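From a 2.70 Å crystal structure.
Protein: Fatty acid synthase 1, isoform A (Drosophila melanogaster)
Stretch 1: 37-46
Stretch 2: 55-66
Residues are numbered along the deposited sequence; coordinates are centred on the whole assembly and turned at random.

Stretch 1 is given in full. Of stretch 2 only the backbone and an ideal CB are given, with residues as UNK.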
# COMPACT_ATOMS: atom_id res chain seq x y z
N TYR A 37 -17.50 12.82 15.56
CA TYR A 37 -16.13 13.12 15.18
C TYR A 37 -16.06 13.99 13.94
O TYR A 37 -15.34 14.98 13.90
CB TYR A 37 -15.36 11.83 14.92
CG TYR A 37 -15.06 11.03 16.16
CD1 TYR A 37 -14.17 11.49 17.11
CD2 TYR A 37 -15.66 9.80 16.35
CE1 TYR A 37 -13.89 10.75 18.24
CE2 TYR A 37 -15.39 9.05 17.47
CZ TYR A 37 -14.50 9.52 18.41
OH TYR A 37 -14.25 8.75 19.52
N MET A 38 -16.84 13.61 12.93
CA MET A 38 -16.85 14.32 11.67
C MET A 38 -17.23 15.78 11.90
O MET A 38 -16.64 16.69 11.32
CB MET A 38 -17.82 13.66 10.69
CG MET A 38 -17.50 12.20 10.40
SD MET A 38 -18.77 11.34 9.46
CE MET A 38 -18.94 12.41 8.03
N THR A 39 -18.21 16.00 12.77
CA THR A 39 -18.66 17.34 13.10
C THR A 39 -17.55 18.12 13.79
O THR A 39 -17.32 19.29 13.48
CB THR A 39 -19.91 17.32 14.00
OG1 THR A 39 -20.98 16.66 13.30
CG2 THR A 39 -20.35 18.73 14.37
N LEU A 40 -16.87 17.49 14.75
CA LEU A 40 -15.76 18.13 15.45
C LEU A 40 -14.66 18.53 14.48
O LEU A 40 -14.13 19.63 14.56
CB LEU A 40 -15.20 17.20 16.53
CG LEU A 40 -16.09 16.87 17.73
CD1 LEU A 40 -15.32 16.04 18.74
CD2 LEU A 40 -16.64 18.14 18.39
N ALA A 41 -14.31 17.62 13.58
CA ALA A 41 -13.29 17.90 12.58
C ALA A 41 -13.76 19.02 11.67
O ALA A 41 -12.98 19.91 11.30
CB ALA A 41 -12.98 16.65 11.77
N TRP A 42 -15.03 18.98 11.31
CA TRP A 42 -15.63 19.99 10.45
C TRP A 42 -15.61 21.36 11.12
O TRP A 42 -15.19 22.35 10.52
CB TRP A 42 -17.06 19.58 10.10
CG TRP A 42 -17.81 20.57 9.26
CD1 TRP A 42 -17.28 21.56 8.49
CD2 TRP A 42 -19.23 20.66 9.12
NE1 TRP A 42 -18.29 22.26 7.87
CE2 TRP A 42 -19.50 21.73 8.24
CE3 TRP A 42 -20.31 19.93 9.64
CZ2 TRP A 42 -20.79 22.09 7.88
CZ3 TRP A 42 -21.59 20.30 9.28
CH2 TRP A 42 -21.82 21.36 8.41
N GLN A 43 -16.07 21.41 12.37
CA GLN A 43 -16.18 22.67 13.09
C GLN A 43 -14.83 23.34 13.31
O GLN A 43 -14.60 24.46 12.86
CB GLN A 43 -16.87 22.44 14.44
CG GLN A 43 -18.38 22.27 14.33
CD GLN A 43 -19.04 21.99 15.66
OE1 GLN A 43 -18.37 21.65 16.63
NE2 GLN A 43 -20.35 22.14 15.70
N THR A 44 -13.92 22.64 13.99
CA THR A 44 -12.63 23.21 14.33
C THR A 44 -11.85 23.63 13.09
O THR A 44 -11.18 24.66 13.10
CB THR A 44 -11.77 22.22 15.14
OG1 THR A 44 -11.70 20.96 14.45
CG2 THR A 44 -12.35 22.01 16.53
N PHE A 45 -11.95 22.85 12.03
CA PHE A 45 -11.23 23.15 10.79
C PHE A 45 -11.71 24.45 10.17
O PHE A 45 -10.92 25.23 9.64
CB PHE A 45 -11.39 22.00 9.79
CG PHE A 45 -10.60 22.20 8.53
CD1 PHE A 45 -9.21 22.18 8.55
CD2 PHE A 45 -11.24 22.40 7.32
CE1 PHE A 45 -8.48 22.37 7.39
CE2 PHE A 45 -10.52 22.58 6.15
CZ PHE A 45 -9.14 22.57 6.19
N ALA A 46 -13.02 24.69 10.23
CA ALA A 46 -13.58 25.92 9.69
C ALA A 46 -13.19 27.12 10.56
O ALA A 46 -12.99 28.23 10.06
CB ALA A 46 -15.09 25.81 9.58
N UNK A 55 -21.16 27.95 7.61
CA UNK A 55 -20.95 28.78 6.43
C UNK A 55 -19.82 28.22 5.57
O UNK A 55 -19.48 28.78 4.53
CB UNK A 55 -20.64 30.22 6.84
N UNK A 56 -19.26 27.09 6.00
CA UNK A 56 -18.06 26.54 5.37
C UNK A 56 -18.28 25.12 4.84
O UNK A 56 -18.35 24.17 5.62
CB UNK A 56 -16.90 26.54 6.37
N UNK A 57 -18.38 24.97 3.51
CA UNK A 57 -18.48 23.62 2.94
C UNK A 57 -17.15 22.89 2.96
O UNK A 57 -16.10 23.52 2.79
CB UNK A 57 -19.00 23.69 1.50
N UNK A 58 -17.17 21.58 3.18
CA UNK A 58 -15.94 20.79 3.25
C UNK A 58 -16.10 19.44 2.57
O UNK A 58 -17.22 18.99 2.32
CB UNK A 58 -15.52 20.59 4.71
N UNK A 59 -14.97 18.80 2.27
CA UNK A 59 -14.96 17.46 1.72
C UNK A 59 -14.02 16.59 2.54
O UNK A 59 -12.81 16.82 2.56
CB UNK A 59 -14.55 17.48 0.25
N UNK A 60 -14.58 15.60 3.23
CA UNK A 60 -13.78 14.68 4.02
C UNK A 60 -13.50 13.42 3.21
O UNK A 60 -14.35 12.97 2.45
CB UNK A 60 -14.49 14.34 5.33
N UNK A 61 -12.31 12.86 3.37
CA UNK A 61 -11.91 11.68 2.61
C UNK A 61 -11.14 10.69 3.47
O UNK A 61 -10.44 11.07 4.41
CB UNK A 61 -11.06 12.09 1.40
N UNK A 62 -11.28 9.41 3.12
CA UNK A 62 -10.56 8.33 3.79
C UNK A 62 -10.77 8.38 5.30
O UNK A 62 -9.83 8.26 6.08
CB UNK A 62 -9.07 8.41 3.47
N UNK A 63 -12.02 8.58 5.71
CA UNK A 63 -12.36 8.57 7.12
C UNK A 63 -12.21 7.17 7.69
O UNK A 63 -12.76 6.21 7.14
CB UNK A 63 -13.78 9.09 7.33
N UNK A 64 -11.47 7.06 8.78
CA UNK A 64 -11.31 5.79 9.48
C UNK A 64 -11.68 5.97 10.94
O UNK A 64 -11.14 6.84 11.63
CB UNK A 64 -9.88 5.26 9.35
N UNK A 65 -12.59 5.14 11.42
CA UNK A 65 -12.97 5.15 12.82
C UNK A 65 -12.31 3.95 13.50
O UNK A 65 -12.80 2.83 13.45
CB UNK A 65 -14.49 5.12 12.98
N UNK A 66 -11.16 4.22 14.12
CA UNK A 66 -10.27 3.16 14.60
C UNK A 66 -10.80 2.42 15.82
O UNK A 66 -10.53 1.23 15.99
CB UNK A 66 -8.90 3.75 14.93

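The helix 37-46 runs at 133° to the strand that begins at position 58, with axes no closer than 10.2 Å, so side chains must fill the space between the two backbones. Position 55 points its CA-to-CB bond away from the helix and finds nothing of it nearby; almost any residue would do, and a polar one is natural. It is Lys-55, which makes no contact with the helix.

Position 56 turns toward the end of the helical stretch, where the backbones come close: its ideal CB lies 3.8 Å from Ala-46 CB and 4.7 Å from Trp-42 NE1. A small or beta-branched residue, such as alanine, serine, threonine or valine, would suit this narrow gap. The indole nitrogen needs an acceptor, but the backbone carbonyl of 56 supplies it whatever the side chain. The residue is Thr-56; Trp-42 NE1 donates to Thr-56 O at 3.0 Å with an angle of 159°, in line with the edge of the indole. Thr-56 OG1 rests 3.6 Å from Ala-46 CB and is hydrogen-bonded elsewhere in the structure.

Position 57 points away, and its phi of -75° and psi of 145° are compatible with many residues, proline among them. It is Pro-57, with no contact to the helix.

At position 58 the extended backbone directs CB at the helix, 4.3 Å from Trp-42 CD1 and 5.3 Å from Phe-45 CD2. Between two aromatic rings, a compact apolar side chain such as valine or isoleucine is expected. Val-58 places CG2 over one face of the indole, 3.5 Å from Trp-42 CD1, in a CH-pi contact; CG1 is also near the indole, 3.8 Å from Trp-42 CD1, and meets the edge of the Phe-45 ring, 4.4 Å from Phe-45 CD2.

Position 59, next in the strand, is out of reach, leaving its choice open on this evidence; it is Val-59.

Position 60 again faces the helix, but its ideal CB has no helix atom within 5.5 Å. The gap before Met-38 and Trp-42 calls for a long apolar side chain, leucine or methionine for example. Met-60 extends through m, t and t rotamers, bringing CE to 3.2 Å from Met-38 O and 3.6 Å from Trp-42 CB, with SD 4.0 Å from Met-38 CB.

Positions 61 and 62 are out of reach, and the chain turns a corner at 62, where positive phi and psi (53° and 45°) favor asparagine or glycine. They are Glu-61 and Asn-62.

Position 63 points toward the helix across a gap that the Met-38 side chain partly fills; leucine, isoleucine or methionine could meet it. Leu-63 places CD1 3.9 Å from Met-38 CE.

Position 64 is out of reach and is Val-64. At 65 the CA-to-CB bond runs sideways, so only a large side chain could span the distance to Tyr-37 and Met-38. Phe-65 does so: CZ lies 4.1 Å from Met-38 SD, a sulfur-aromatic contact at the ring edge, and CD1 lies 4.4 Å from Tyr-37 CD2. Position 66, beyond reach, is His-66.

Stretch 2, residues 55-66: KTPVVMENLVFH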
# COMPACT_ATOMS: atom_id res chain seq x y z
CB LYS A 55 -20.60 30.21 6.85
CG LYS A 55 -21.71 30.99 7.54
CD LYS A 55 -22.71 31.56 6.56
CE LYS A 55 -23.75 32.41 7.27
NZ LYS A 55 -23.15 33.61 7.92
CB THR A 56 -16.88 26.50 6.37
OG1 THR A 56 -16.75 27.78 7.00
CG2 THR A 56 -15.59 26.16 5.65
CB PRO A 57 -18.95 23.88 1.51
CG PRO A 57 -18.44 25.23 1.18
CD PRO A 57 -18.48 26.01 2.47
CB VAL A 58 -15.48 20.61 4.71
CG1 VAL A 58 -15.19 21.96 5.36
CG2 VAL A 58 -16.52 19.83 5.51
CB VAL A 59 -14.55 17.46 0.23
CG1 VAL A 59 -14.41 16.03 -0.29
CG2 VAL A 59 -15.55 18.23 -0.60
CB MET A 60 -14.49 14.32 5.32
CG MET A 60 -14.89 15.53 6.14
SD MET A 60 -15.46 15.10 7.79
CE MET A 60 -16.38 16.58 8.18
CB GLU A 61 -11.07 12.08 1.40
CG GLU A 61 -11.81 12.94 0.39
CD GLU A 61 -10.93 13.37 -0.76
OE1 GLU A 61 -10.80 12.59 -1.73
OE2 GLU A 61 -10.36 14.48 -0.69
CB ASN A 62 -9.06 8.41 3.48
CG ASN A 62 -8.31 7.15 3.88
OD1 ASN A 62 -8.78 6.04 3.65
ND2 ASN A 62 -7.14 7.32 4.48
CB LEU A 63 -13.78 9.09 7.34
CG LEU A 63 -13.96 10.60 7.19
CD1 LEU A 63 -15.42 10.95 7.01
CD2 LEU A 63 -13.40 11.31 8.41
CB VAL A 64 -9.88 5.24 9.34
CG1 VAL A 64 -9.75 3.89 10.04
CG2 VAL A 64 -9.48 5.12 7.88
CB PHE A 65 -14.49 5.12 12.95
CG PHE A 65 -15.17 6.21 12.15
CD1 PHE A 65 -15.29 7.49 12.66
CD2 PHE A 65 -15.66 5.95 10.88
CE1 PHE A 65 -15.90 8.49 11.92
CE2 PHE A 65 -16.27 6.95 10.14
CZ PHE A 65 -16.39 8.22 10.67
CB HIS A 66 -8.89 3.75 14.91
CG HIS A 66 -8.23 4.36 13.71
ND1 HIS A 66 -7.39 3.65 12.88
CD2 HIS A 66 -8.30 5.61 13.19
CE1 HIS A 66 -6.96 4.43 11.91
NE2 HIS A 66 -7.50 5.63 12.07
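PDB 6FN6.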